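Long-range contacts in methyltransferase (Streptomyces regensis, PDB 5N5D), which probably transfers a methyl group from S-adenosylmethionine to a hydroxyl oxygen of an intermediate or precursor in tomaymycin biosynthesis: residues L66-F71 / V140-N145; Q49-H54 / S76-R81; R121-L126 / P150-W155. All coordinates share one frame; numbering follows the deposited sequence. Where two conformers were deposited one is given.

Contact 1 of 3, residues L66-F71 / V140-N145. With SAM (S-adenosylmethionine), chain H.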
loop_
_atom_site.group_PDB
_atom_site.type_symbol
_atom_site.label_atom_id
_atom_site.label_comp_id
_atom_site.label_asym_id
_atom_site.label_seq_id
_atom_site.Cartn_x
_atom_site.Cartn_y
_atom_site.Cartn_z
ATOM N N LEU A 66 -2.566 -4.333 -16.654
ATOM C CA LEU A 66 -2.952 -5.716 -16.905
ATOM C C LEU A 66 -3.558 -6.296 -15.636
ATOM O O LEU A 66 -2.965 -6.181 -14.560
ATOM C CB LEU A 66 -1.743 -6.546 -17.341
ATOM C CG LEU A 66 -1.935 -8.060 -17.442
ATOM C CD1 LEU A 66 -2.978 -8.420 -18.505
ATOM C CD2 LEU A 66 -0.610 -8.735 -17.728
ATOM N N GLU A 67 -4.735 -6.904 -15.761
ATOM C CA GLU A 67 -5.405 -7.562 -14.648
ATOM C C GLU A 67 -5.653 -9.018 -14.998
ATOM O O GLU A 67 -6.213 -9.320 -16.056
ATOM C CB GLU A 67 -6.732 -6.872 -14.318
ATOM C CG GLU A 67 -7.571 -7.581 -13.266
ATOM C CD GLU A 67 -8.839 -6.818 -12.946
ATOM O OE1 GLU A 67 -9.695 -6.684 -13.847
ATOM O OE2 GLU A 67 -8.958 -6.337 -11.801
ATOM N N ILE A 68 -5.249 -9.911 -14.104
ATOM C CA ILE A 68 -5.454 -11.344 -14.266
ATOM C C ILE A 68 -6.507 -11.744 -13.241
ATOM O O ILE A 68 -6.217 -11.828 -12.043
ATOM C CB ILE A 68 -4.151 -12.130 -14.087
ATOM C CG1 ILE A 68 -3.089 -11.592 -15.047
ATOM C CG2 ILE A 68 -4.394 -13.613 -14.331
ATOM C CD1 ILE A 68 -1.698 -12.120 -14.805
ATOM N N GLY A 69 -7.740 -11.954 -13.706
ATOM C CA GLY A 69 -8.845 -12.304 -12.830
ATOM C C GLY A 69 -9.908 -11.228 -12.701
ATOM O O GLY A 69 -10.014 -10.590 -11.654
ATOM N N THR A 70 -10.715 -11.049 -13.753
ATOM C CA THR A 70 -11.734 -9.998 -13.772
ATOM C C THR A 70 -12.827 -10.242 -12.738
ATOM O O THR A 70 -13.316 -9.292 -12.110
ATOM C CB THR A 70 -12.388 -9.918 -15.151
ATOM O OG1 THR A 70 -11.400 -10.022 -16.177
ATOM C CG2 THR A 70 -13.155 -8.609 -15.295
ATOM N N PHE A 71 -13.247 -11.500 -12.583
ATOM C CA PHE A 71 -14.485 -11.850 -11.898
ATOM C C PHE A 71 -15.601 -10.923 -12.369
ATOM O O PHE A 71 -15.898 -10.887 -13.568
ATOM C CB PHE A 71 -14.306 -11.819 -10.372
ATOM C CG PHE A 71 -15.454 -12.439 -9.607
ATOM C CD1 PHE A 71 -15.977 -13.670 -9.982
ATOM C CD2 PHE A 71 -16.004 -11.792 -8.508
ATOM C CE1 PHE A 71 -17.032 -14.239 -9.281
ATOM C CE2 PHE A 71 -17.055 -12.354 -7.803
ATOM C CZ PHE A 71 -17.570 -13.576 -8.188
ATOM N N VAL A 140 0.526 -4.359 -13.086
ATOM C CA VAL A 140 -0.096 -5.669 -13.229
ATOM C C VAL A 140 -0.747 -6.033 -11.904
ATOM O O VAL A 140 -0.098 -5.967 -10.856
ATOM C CB VAL A 140 0.921 -6.753 -13.625
ATOM C CG1 VAL A 140 0.218 -8.071 -13.858
ATOM C CG2 VAL A 140 1.698 -6.329 -14.853
ATOM N N PHE A 141 -2.018 -6.421 -11.950
ATOM C CA PHE A 141 -2.732 -6.935 -10.787
ATOM C C PHE A 141 -3.030 -8.409 -11.024
ATOM O O PHE A 141 -3.745 -8.758 -11.973
ATOM C CB PHE A 141 -4.023 -6.148 -10.541
ATOM C CG PHE A 141 -4.807 -6.607 -9.331
ATOM C CD1 PHE A 141 -4.174 -6.896 -8.129
ATOM C CD2 PHE A 141 -6.184 -6.737 -9.399
ATOM C CE1 PHE A 141 -4.909 -7.307 -7.023
ATOM C CE2 PHE A 141 -6.918 -7.141 -8.299
ATOM C CZ PHE A 141 -6.273 -7.427 -7.109
ATOM N N VAL A 142 -2.479 -9.263 -10.168
ATOM C CA VAL A 142 -2.620 -10.709 -10.268
ATOM C C VAL A 142 -3.589 -11.144 -9.179
ATOM O O VAL A 142 -3.278 -11.053 -7.985
ATOM C CB VAL A 142 -1.271 -11.421 -10.125
ATOM C CG1 VAL A 142 -1.436 -12.926 -10.339
ATOM C CG2 VAL A 142 -0.243 -10.820 -11.083
ATOM N N ASP A 143 -4.755 -11.628 -9.587
ATOM C CA ASP A 143 -5.816 -11.992 -8.661
ATOM C C ASP A 143 -6.673 -13.082 -9.296
ATOM O O ASP A 143 -7.885 -12.950 -9.444
ATOM C CB ASP A 143 -6.650 -10.765 -8.300
ATOM C CG ASP A 143 -7.661 -11.042 -7.201
ATOM O OD1 ASP A 143 -7.474 -12.008 -6.421
ATOM O OD2 ASP A 143 -8.651 -10.283 -7.113
ATOM N N ALA A 144 -6.040 -14.185 -9.685
ATOM C CA ALA A 144 -6.774 -15.304 -10.261
ATOM C C ALA A 144 -6.507 -16.552 -9.426
ATOM O O ALA A 144 -6.642 -16.518 -8.198
ATOM C CB ALA A 144 -6.390 -15.496 -11.729
ATOM N N ASN A 145 -6.127 -17.650 -10.066
ATOM C CA ASN A 145 -5.831 -18.877 -9.345
ATOM C C ASN A 145 -4.410 -18.834 -8.795
ATOM O O ASN A 145 -3.500 -18.291 -9.421
ATOM C CB ASN A 145 -6.017 -20.079 -10.265
ATOM C CG ASN A 145 -5.161 -19.999 -11.503
ATOM O OD1 ASN A 145 -5.114 -18.971 -12.182
ATOM N ND2 ASN A 145 -4.467 -21.093 -11.804
HETATM N N SAM H . -10.116 -9.219 -9.234
HETATM C CA SAM H . -11.535 -9.434 -8.888
HETATM C C SAM H . -12.037 -8.297 -7.940
HETATM O O SAM H . -11.272 -7.965 -7.007
HETATM O OXT SAM H . -13.159 -7.800 -8.172
HETATM C CB SAM H . -11.732 -10.812 -8.211
HETATM C CG SAM H . -11.044 -11.930 -8.986
HETATM S SD SAM H . -11.502 -13.500 -8.215
HETATM C CE SAM H . -10.521 -13.453 -6.762
HETATM C "C5'" SAM H . -10.534 -14.718 -9.170
HETATM C "C4'" SAM H . -11.012 -14.857 -10.602
HETATM O "O4'" SAM H . -10.027 -15.548 -11.402
HETATM C "C3'" SAM H . -12.331 -15.624 -10.764
HETATM O "O3'" SAM H . -13.270 -14.809 -11.457
HETATM C "C2'" SAM H . -11.923 -16.890 -11.534
HETATM O "O2'" SAM H . -12.928 -17.342 -12.433
HETATM C "C1'" SAM H . -10.709 -16.387 -12.305
HETATM N N9 SAM H . -9.788 -17.428 -12.745
HETATM C C8 SAM H . -9.409 -18.551 -12.058
HETATM N N7 SAM H . -8.512 -19.280 -12.678
HETATM C C5 SAM H . -8.283 -18.585 -13.858
HETATM C C6 SAM H . -7.420 -18.819 -14.943
HETATM N N6 SAM H . -6.594 -19.870 -15.022
HETATM N N1 SAM H . -7.423 -17.921 -15.954
HETATM C C2 SAM H . -8.242 -16.868 -15.876
HETATM N N3 SAM H . -9.101 -16.545 -14.904
HETATM C C4 SAM H . -9.070 -17.447 -13.915
#
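E67 and F141 both hold CG anti to the backbone N (chi1 174° and -179°), which lays carboxylate and phenyl ring side by side on one face of two neighbouring parallel strands at the heart of the Rossmann-like sheet. E67 OE2 arrives at the edge of the ring, near its plane and 3.7 Å from F141 CD2, where the aromatic hydrogens are slightly positive. The buried acid is satisfied by the hydroxyls of S75, S76 and T91. The opposite face is aliphatic, as suits a surface packed under helices: L66 CD2 meets V140 CG1 at 4.0 Å, and farther along I68 CG2 touches A144 CB at 3.8 Å. F141 N donates to L66 O at 2.8 Å, and I68 N returns a bond to F141 O. The last of the series, D143 N to I68 O (2.9 Å), is more bent, with 147° at the hydrogen, where both strands give way to loops. G69 then turns with a positive phi, and a side chain here would collide with D143 O. This is the glycine-rich loop following the first strand, the first SAM-binding motif of the Rossmann-like methyltransferases. Two acceptors, one from each segment, grip the cofactor's ammonium group: SAM N lies 2.8 Å from G69 O and 2.8 Å from D143 OD2.

Contact 2 of 3, residues Q49-H54 / S76-R81; sequences QGKLLH and SIWLAR
W78 spreads its indole flat over the backbone of G50 and K51, so that a tryptophan of one helix paves the surface of the other. K51 CA stands almost on the normal of the six-membered ring of W78, 4.1 Å from its centroid, and G50 CA lies over the five-membered ring; both are CH-pi contacts. Glycine suits position 50, since a CB there would run into W78 CD1. The aliphatic part of K51 extends the cover, its CD 3.5 Å from W78 CZ3, while NZ leads away to A205 and T204 of the second subunit. H54, one turn on, holds CG anti to the backbone N (chi1 173°), and this carries its ring across to the other helix. There ND1 donates to W78 O at 2.9 Å, the oxygen lying in the imidazole plane. W78 in turn points the edge of its six-membered ring at the face of H54, an edge-to-face pair with planes at 68°. Histidine can both donate and accept: NE2 is bonded to R58. On the side facing the sheet, L53 CB packs against L79 CD2 at 4.1 Å. With G50 in the interface, the axes approach to 8.2 Å and cross at -27°. The two helices, 47-60 and 74-80, flank strand 64-68 in sequence and lie together on one face of the sheet, L53 and L79 resting on M139 and F141 of strand 139-142, while L28 of helix 26-31 packs against W78.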
loop_
_atom_site.group_PDB
_atom_site.type_symbol
_atom_site.label_atom_id
_atom_site.label_comp_id
_atom_site.label_asym_id
_atom_site.label_seq_id
_atom_site.Cartn_x
_atom_site.Cartn_y
_atom_site.Cartn_z
ATOM N N GLN A 49 -9.585 -1.749 -0.362
ATOM C CA GLN A 49 -8.551 -2.405 -1.164
ATOM C C GLN A 49 -8.618 -1.992 -2.628
ATOM O O GLN A 49 -7.579 -1.774 -3.270
ATOM C CB GLN A 49 -8.702 -3.921 -1.060
ATOM C CG GLN A 49 -8.339 -4.515 0.274
ATOM C CD GLN A 49 -8.734 -5.988 0.380
ATOM O OE1 GLN A 49 -9.432 -6.527 -0.489
ATOM N NE2 GLN A 49 -8.296 -6.635 1.446
ATOM N N GLY A 50 -9.826 -1.941 -3.194
ATOM C CA GLY A 50 -9.967 -1.447 -4.547
ATOM C C GLY A 50 -9.501 -0.012 -4.669
ATOM O O GLY A 50 -8.826 0.350 -5.633
ATOM N N LYS A 51 -9.831 0.820 -3.677
ATOM C CA LYS A 51 -9.352 2.200 -3.680
ATOM C C LYS A 51 -7.829 2.245 -3.620
ATOM O O LYS A 51 -7.196 3.072 -4.287
ATOM C CB LYS A 51 -9.970 2.967 -2.507
ATOM C CG LYS A 51 -9.621 4.458 -2.444
ATOM C CD LYS A 51 -10.496 5.288 -3.353
ATOM C CE LYS A 51 -10.173 6.788 -3.270
ATOM N NZ LYS A 51 -10.872 7.522 -2.165
ATOM N N LEU A 52 -7.213 1.358 -2.837
ATOM C CA LEU A 52 -5.756 1.330 -2.795
ATOM C C LEU A 52 -5.172 0.974 -4.160
ATOM O O LEU A 52 -4.205 1.599 -4.605
ATOM C CB LEU A 52 -5.269 0.345 -1.733
ATOM C CG LEU A 52 -3.741 0.254 -1.629
ATOM C CD1 LEU A 52 -3.100 1.631 -1.375
ATOM C CD2 LEU A 52 -3.353 -0.726 -0.543
ATOM N N LEU A 53 -5.735 -0.030 -4.839
ATOM C CA LEU A 53 -5.280 -0.350 -6.192
ATOM C C LEU A 53 -5.378 0.869 -7.098
ATOM O O LEU A 53 -4.446 1.189 -7.848
ATOM C CB LEU A 53 -6.113 -1.493 -6.774
ATOM C CG LEU A 53 -5.848 -2.908 -6.288
ATOM C CD1 LEU A 53 -6.900 -3.851 -6.863
ATOM C CD2 LEU A 53 -4.453 -3.346 -6.698
ATOM N N HIS A 54 -6.517 1.555 -7.035
ATOM C CA HIS A 54 -6.748 2.768 -7.805
ATOM C C HIS A 54 -5.667 3.811 -7.530
ATOM O O HIS A 54 -5.102 4.405 -8.461
ATOM C CB HIS A 54 -8.142 3.275 -7.436
ATOM C CG HIS A 54 -8.512 4.606 -8.007
ATOM N ND1 HIS A 54 -9.023 4.754 -9.277
ATOM C CD2 HIS A 54 -8.525 5.836 -7.449
ATOM C CE1 HIS A 54 -9.315 6.025 -9.486
ATOM N NE2 HIS A 54 -9.021 6.705 -8.392
ATOM N N SER A 76 -11.741 -4.158 -11.503
ATOM C CA SER A 76 -11.531 -3.612 -12.841
ATOM C C SER A 76 -11.980 -2.159 -12.925
ATOM O O SER A 76 -11.305 -1.329 -13.542
ATOM C CB SER A 76 -12.280 -4.456 -13.870
ATOM O OG SER A 76 -12.142 -5.841 -13.588
ATOM N N ILE A 77 -13.124 -1.833 -12.321
ATOM C CA ILE A 77 -13.610 -0.454 -12.359
ATOM C C ILE A 77 -12.613 0.468 -11.672
ATOM O O ILE A 77 -12.275 1.540 -12.186
ATOM C CB ILE A 77 -15.002 -0.353 -11.712
ATOM C CG1 ILE A 77 -16.047 -1.077 -12.567
ATOM C CG2 ILE A 77 -15.405 1.112 -11.532
ATOM C CD1 ILE A 77 -17.361 -1.294 -11.856
ATOM N N TRP A 78 -12.138 0.069 -10.489
ATOM C CA TRP A 78 -11.182 0.899 -9.762
ATOM C C TRP A 78 -9.913 1.115 -10.573
ATOM O O TRP A 78 -9.365 2.225 -10.603
ATOM C CB TRP A 78 -10.844 0.267 -8.415
ATOM C CG TRP A 78 -11.870 0.525 -7.348
ATOM C CD1 TRP A 78 -12.689 -0.387 -6.754
ATOM C CD2 TRP A 78 -12.172 1.788 -6.744
ATOM N NE1 TRP A 78 -13.478 0.226 -5.807
ATOM C CE2 TRP A 78 -13.183 1.565 -5.786
ATOM C CE3 TRP A 78 -11.687 3.087 -6.922
ATOM C CZ2 TRP A 78 -13.715 2.596 -5.007
ATOM C CZ3 TRP A 78 -12.217 4.105 -6.149
ATOM C CH2 TRP A 78 -13.218 3.853 -5.202
ATOM N N LEU A 79 -9.421 0.066 -11.230
ATOM C CA LEU A 79 -8.201 0.206 -12.019
ATOM C C LEU A 79 -8.439 1.072 -13.249
ATOM O O LEU A 79 -7.635 1.958 -13.559
ATOM C CB LEU A 79 -7.682 -1.169 -12.429
ATOM C CG LEU A 79 -7.066 -1.998 -11.303
ATOM C CD1 LEU A 79 -6.842 -3.413 -11.791
ATOM C CD2 LEU A 79 -5.765 -1.387 -10.811
ATOM N N ALA A 80 -9.536 0.828 -13.971
ATOM C CA ALA A 80 -9.804 1.596 -15.182
ATOM C C ALA A 80 -10.014 3.067 -14.867
ATOM O O ALA A 80 -9.651 3.930 -15.672
ATOM C CB ALA A 80 -11.022 1.027 -15.911
ATOM N N ARG A 81 -10.585 3.380 -13.700
ATOM C CA ARG A 81 -10.823 4.776 -13.359
ATOM C C ARG A 81 -9.553 5.524 -12.975
ATOM O O ARG A 81 -9.597 6.755 -12.844
ATOM C CB ARG A 81 -11.858 4.857 -12.237
ATOM C CG ARG A 81 -13.264 4.632 -12.755
ATOM C CD ARG A 81 -14.324 4.720 -11.673
ATOM N NE ARG A 81 -15.648 4.782 -12.280
ATOM C CZ ARG A 81 -16.791 4.593 -11.629
ATOM N NH1 ARG A 81 -16.782 4.323 -10.331
ATOM N NH2 ARG A 81 -17.943 4.662 -12.281
#

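Contact 3 of 3, residues R121-L126 / P150-W155; sequences RALDIL and PEYFTW. With SAM (S-adenosylmethionine), chain H.
L126 CB sits over one face of the W155 indole, 3.9 Å from the centroid of its five-membered ring in a CH-pi contact, while L123 CD2 approaches the edge near W155 CD1. The Y152 ring meets its neighbours obliquely: A122 CB is 3.5 Å from Y152 CE1, and the CD2 of L123 and the CD1 of L126 press on the same CD1-CE1 side of the ring. The ring reaches them because Y152 CG is anti to the carbonyl carbon (chi1 -66°), which brings the end of the ring up to the short helix 122-125. L123 and L126 each touch both aromatic rings, and the single methyl of A122 lets the phenol come close. Each polar tip is bridged by water: one water links W155 NE1 to L123 O, and another accepts from L123 N and from SAM N6 and donates to Y152 OH, which also bonds N145 OD1. R121 is the N-cap, so the amide of A122 in the first turn is not used by the helix. A122 N donates to SAM N1 at 3.0 Å, with 153° at the hydrogen. A donor facing N1 and a water accepting from N6 match the pattern of adenine, consistent with selective recognition of the cofactor's base.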
loop_
_atom_site.group_PDB
_atom_site.type_symbol
_atom_site.label_atom_id
_atom_site.label_comp_id
_atom_site.label_asym_id
_atom_site.label_seq_id
_atom_site.Cartn_x
_atom_site.Cartn_y
_atom_site.Cartn_z
ATOM N N ARG A 121 -8.234 -19.106 -20.402
ATOM C CA ARG A 121 -7.180 -19.409 -19.441
ATOM C C ARG A 121 -6.070 -18.373 -19.551
ATOM O O ARG A 121 -5.539 -18.138 -20.639
ATOM C CB ARG A 121 -6.610 -20.803 -19.694
ATOM C CG ARG A 121 -7.100 -21.884 -18.750
ATOM C CD ARG A 121 -6.406 -23.195 -19.070
ATOM N NE ARG A 121 -4.956 -23.074 -18.920
ATOM C CZ ARG A 121 -4.055 -23.673 -19.692
ATOM N NH1 ARG A 121 -4.430 -24.447 -20.705
ATOM N NH2 ARG A 121 -2.762 -23.489 -19.457
ATOM N N ALA A 122 -5.702 -17.770 -18.419
ATOM C CA ALA A 122 -4.737 -16.675 -18.458
ATOM C C ALA A 122 -3.417 -17.103 -19.090
ATOM O O ALA A 122 -2.818 -16.341 -19.856
ATOM C CB ALA A 122 -4.507 -16.128 -17.053
ATOM N N LEU A 123 -2.938 -18.312 -18.786
ATOM C CA LEU A 123 -1.662 -18.731 -19.356
ATOM C C LEU A 123 -1.744 -18.943 -20.863
ATOM O O LEU A 123 -0.705 -18.931 -21.535
ATOM C CB LEU A 123 -1.155 -19.999 -18.665
ATOM C CG LEU A 123 -0.644 -19.827 -17.230
ATOM C CD1 LEU A 123 -0.125 -21.148 -16.689
ATOM C CD2 LEU A 123 0.435 -18.750 -17.113
ATOM N N ASP A 124 -2.947 -19.133 -21.409
ATOM C CA ASP A 124 -3.115 -19.169 -22.858
ATOM C C ASP A 124 -3.176 -17.768 -23.450
ATOM O O ASP A 124 -2.693 -17.546 -24.565
ATOM C CB ASP A 124 -4.392 -19.933 -23.226
ATOM C CG ASP A 124 -4.323 -21.410 -22.879
ATOM O OD1 ASP A 124 -3.206 -21.962 -22.801
ATOM O OD2 ASP A 124 -5.398 -22.029 -22.703
ATOM N N ILE A 125 -3.748 -16.816 -22.712
ATOM C CA ILE A 125 -3.969 -15.478 -23.252
ATOM C C ILE A 125 -2.719 -14.618 -23.121
ATOM O O ILE A 125 -2.390 -13.847 -24.029
ATOM C CB ILE A 125 -5.179 -14.836 -22.550
ATOM C CG1 ILE A 125 -6.459 -15.554 -22.979
ATOM C CG2 ILE A 125 -5.266 -13.344 -22.862
ATOM C CD1 ILE A 125 -7.569 -15.470 -21.974
ATOM N N LEU A 126 -2.014 -14.720 -21.995
ATOM C CA LEU A 126 -0.889 -13.827 -21.724
ATOM C C LEU A 126 0.130 -13.753 -22.857
ATOM O O LEU A 126 0.535 -12.636 -23.217
ATOM C CB LEU A 126 -0.233 -14.253 -20.402
ATOM C CG LEU A 126 -1.049 -13.873 -19.156
ATOM C CD1 LEU A 126 -0.624 -14.675 -17.926
ATOM C CD2 LEU A 126 -0.925 -12.388 -18.877
ATOM N N PRO A 150 3.483 -18.082 -9.854
ATOM C CA PRO A 150 4.862 -17.953 -10.366
ATOM C C PRO A 150 4.916 -17.652 -11.856
ATOM O O PRO A 150 5.696 -16.793 -12.296
ATOM C CB PRO A 150 5.489 -19.314 -10.026
ATOM C CG PRO A 150 4.707 -19.792 -8.859
ATOM C CD PRO A 150 3.298 -19.336 -9.103
ATOM N N GLU A 151 4.092 -18.347 -12.648
ATOM C CA GLU A 151 4.044 -18.135 -14.089
ATOM C C GLU A 151 3.409 -16.791 -14.432
ATOM O O GLU A 151 3.816 -16.127 -15.394
ATOM C CB GLU A 151 3.274 -19.283 -14.741
ATOM C CG GLU A 151 4.011 -20.632 -14.722
ATOM C CD GLU A 151 4.013 -21.343 -13.361
ATOM O OE1 GLU A 151 3.174 -21.040 -12.482
ATOM O OE2 GLU A 151 4.865 -22.235 -13.174
ATOM N N TYR A 152 2.412 -16.369 -13.659
ATOM C CA TYR A 152 1.849 -15.038 -13.867
ATOM C C TYR A 152 2.884 -13.960 -13.581
ATOM O O TYR A 152 2.943 -12.943 -14.280
ATOM C CB TYR A 152 0.621 -14.828 -12.983
ATOM C CG TYR A 152 -0.564 -15.720 -13.313
ATOM C CD1 TYR A 152 -0.765 -16.197 -14.602
ATOM C CD2 TYR A 152 -1.477 -16.090 -12.333
ATOM C CE1 TYR A 152 -1.830 -17.010 -14.906
ATOM C CE2 TYR A 152 -2.557 -16.906 -12.635
ATOM C CZ TYR A 152 -2.725 -17.364 -13.926
ATOM O OH TYR A 152 -3.780 -18.182 -14.264
ATOM N N PHE A 153 3.699 -14.158 -12.546
ATOM C CA PHE A 153 4.766 -13.211 -12.245
ATOM C C PHE A 153 5.791 -13.164 -13.374
ATOM O O PHE A 153 6.204 -12.081 -13.808
ATOM C CB PHE A 153 5.416 -13.590 -10.914
ATOM C CG PHE A 153 6.594 -12.741 -10.539
ATOM C CD1 PHE A 153 6.481 -11.366 -10.446
ATOM C CD2 PHE A 153 7.809 -13.330 -10.245
ATOM C CE1 PHE A 153 7.572 -10.594 -10.083
ATOM C CE2 PHE A 153 8.901 -12.563 -9.885
ATOM C CZ PHE A 153 8.778 -11.194 -9.803
ATOM N N THR A 154 6.206 -14.333 -13.878
ATOM C CA THR A 154 7.108 -14.361 -15.025
ATOM C C THR A 154 6.538 -13.552 -16.183
ATOM O O THR A 154 7.250 -12.764 -16.817
ATOM C CB THR A 154 7.367 -15.809 -15.465
ATOM O OG1 THR A 154 8.004 -16.524 -14.402
ATOM C CG2 THR A 154 8.252 -15.842 -16.706
ATOM N N TRP A 155 5.247 -13.732 -16.467
ATOM C CA TRP A 155 4.620 -12.991 -17.557
ATOM C C TRP A 155 4.516 -11.505 -17.232
ATOM O O TRP A 155 4.684 -10.662 -18.118
ATOM C CB TRP A 155 3.236 -13.571 -17.868
ATOM C CG TRP A 155 3.289 -14.681 -18.859
ATOM C CD1 TRP A 155 2.933 -15.985 -18.662
ATOM C CD2 TRP A 155 3.743 -14.589 -20.213
ATOM N NE1 TRP A 155 3.133 -16.707 -19.817
ATOM C CE2 TRP A 155 3.634 -15.871 -20.779
ATOM C CE3 TRP A 155 4.235 -13.541 -21.001
ATOM C CZ2 TRP A 155 3.993 -16.134 -22.097
ATOM C CZ3 TRP A 155 4.594 -13.807 -22.304
ATOM C CH2 TRP A 155 4.475 -15.093 -22.838
HETATM N N SAM H . -10.116 -9.219 -9.234
HETATM C CA SAM H . -11.535 -9.434 -8.888
HETATM C C SAM H . -12.037 -8.297 -7.940
HETATM O O SAM H . -11.272 -7.965 -7.007
HETATM O OXT SAM H . -13.159 -7.800 -8.172
HETATM C CB SAM H . -11.732 -10.812 -8.211
HETATM C CG SAM H . -11.044 -11.930 -8.986
HETATM S SD SAM H . -11.502 -13.500 -8.215
HETATM C CE SAM H . -10.521 -13.453 -6.762
HETATM C "C5'" SAM H . -10.534 -14.718 -9.170
HETATM C "C4'" SAM H . -11.012 -14.857 -10.602
HETATM O "O4'" SAM H . -10.027 -15.548 -11.402
HETATM C "C3'" SAM H . -12.331 -15.624 -10.764
HETATM O "O3'" SAM H . -13.270 -14.809 -11.457
HETATM C "C2'" SAM H . -11.923 -16.890 -11.534
HETATM O "O2'" SAM H . -12.928 -17.342 -12.433
HETATM C "C1'" SAM H . -10.709 -16.387 -12.305
HETATM N N9 SAM H . -9.788 -17.428 -12.745
HETATM C C8 SAM H . -9.409 -18.551 -12.058
HETATM N N7 SAM H . -8.512 -19.280 -12.678
HETATM C C5 SAM H . -8.283 -18.585 -13.858
HETATM C C6 SAM H . -7.420 -18.819 -14.943
HETATM N N6 SAM H . -6.594 -19.870 -15.022
HETATM N N1 SAM H . -7.423 -17.921 -15.954
HETATM C C2 SAM H . -8.242 -16.868 -15.876
HETATM N N3 SAM H . -9.101 -16.545 -14.904
HETATM C C4 SAM H . -9.070 -17.447 -13.915
HETATM O O HOH W 1 -4.037 -19.940 -16.500
HETATM O O HOH W 2 2.039 -19.203 -20.793
#

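In the fold
Contact 1 is the middle of the fold, and the other two lie on opposite sides of the chain's centre. The centre of contact 1 is about 12 Å from that of contact 2 and about 10 Å from that of contact 3, whereas contacts 2 and 3 are about 21 Å apart, centre to centre, and do not touch. F141 CE2 packs on L53 CD1 at 3.6 Å, joining the sheet to contact 2; on the other face I68 CG2 meets A122 CB and V142 CG1 meets Y152 CD2, each pair 3.7 Å apart. SAM spans two of the sites: 66-71/140-145 bonds its amino group and runs along the ribose to the adenine, where 121-126/150-155 meets N1 directly and N6 through water.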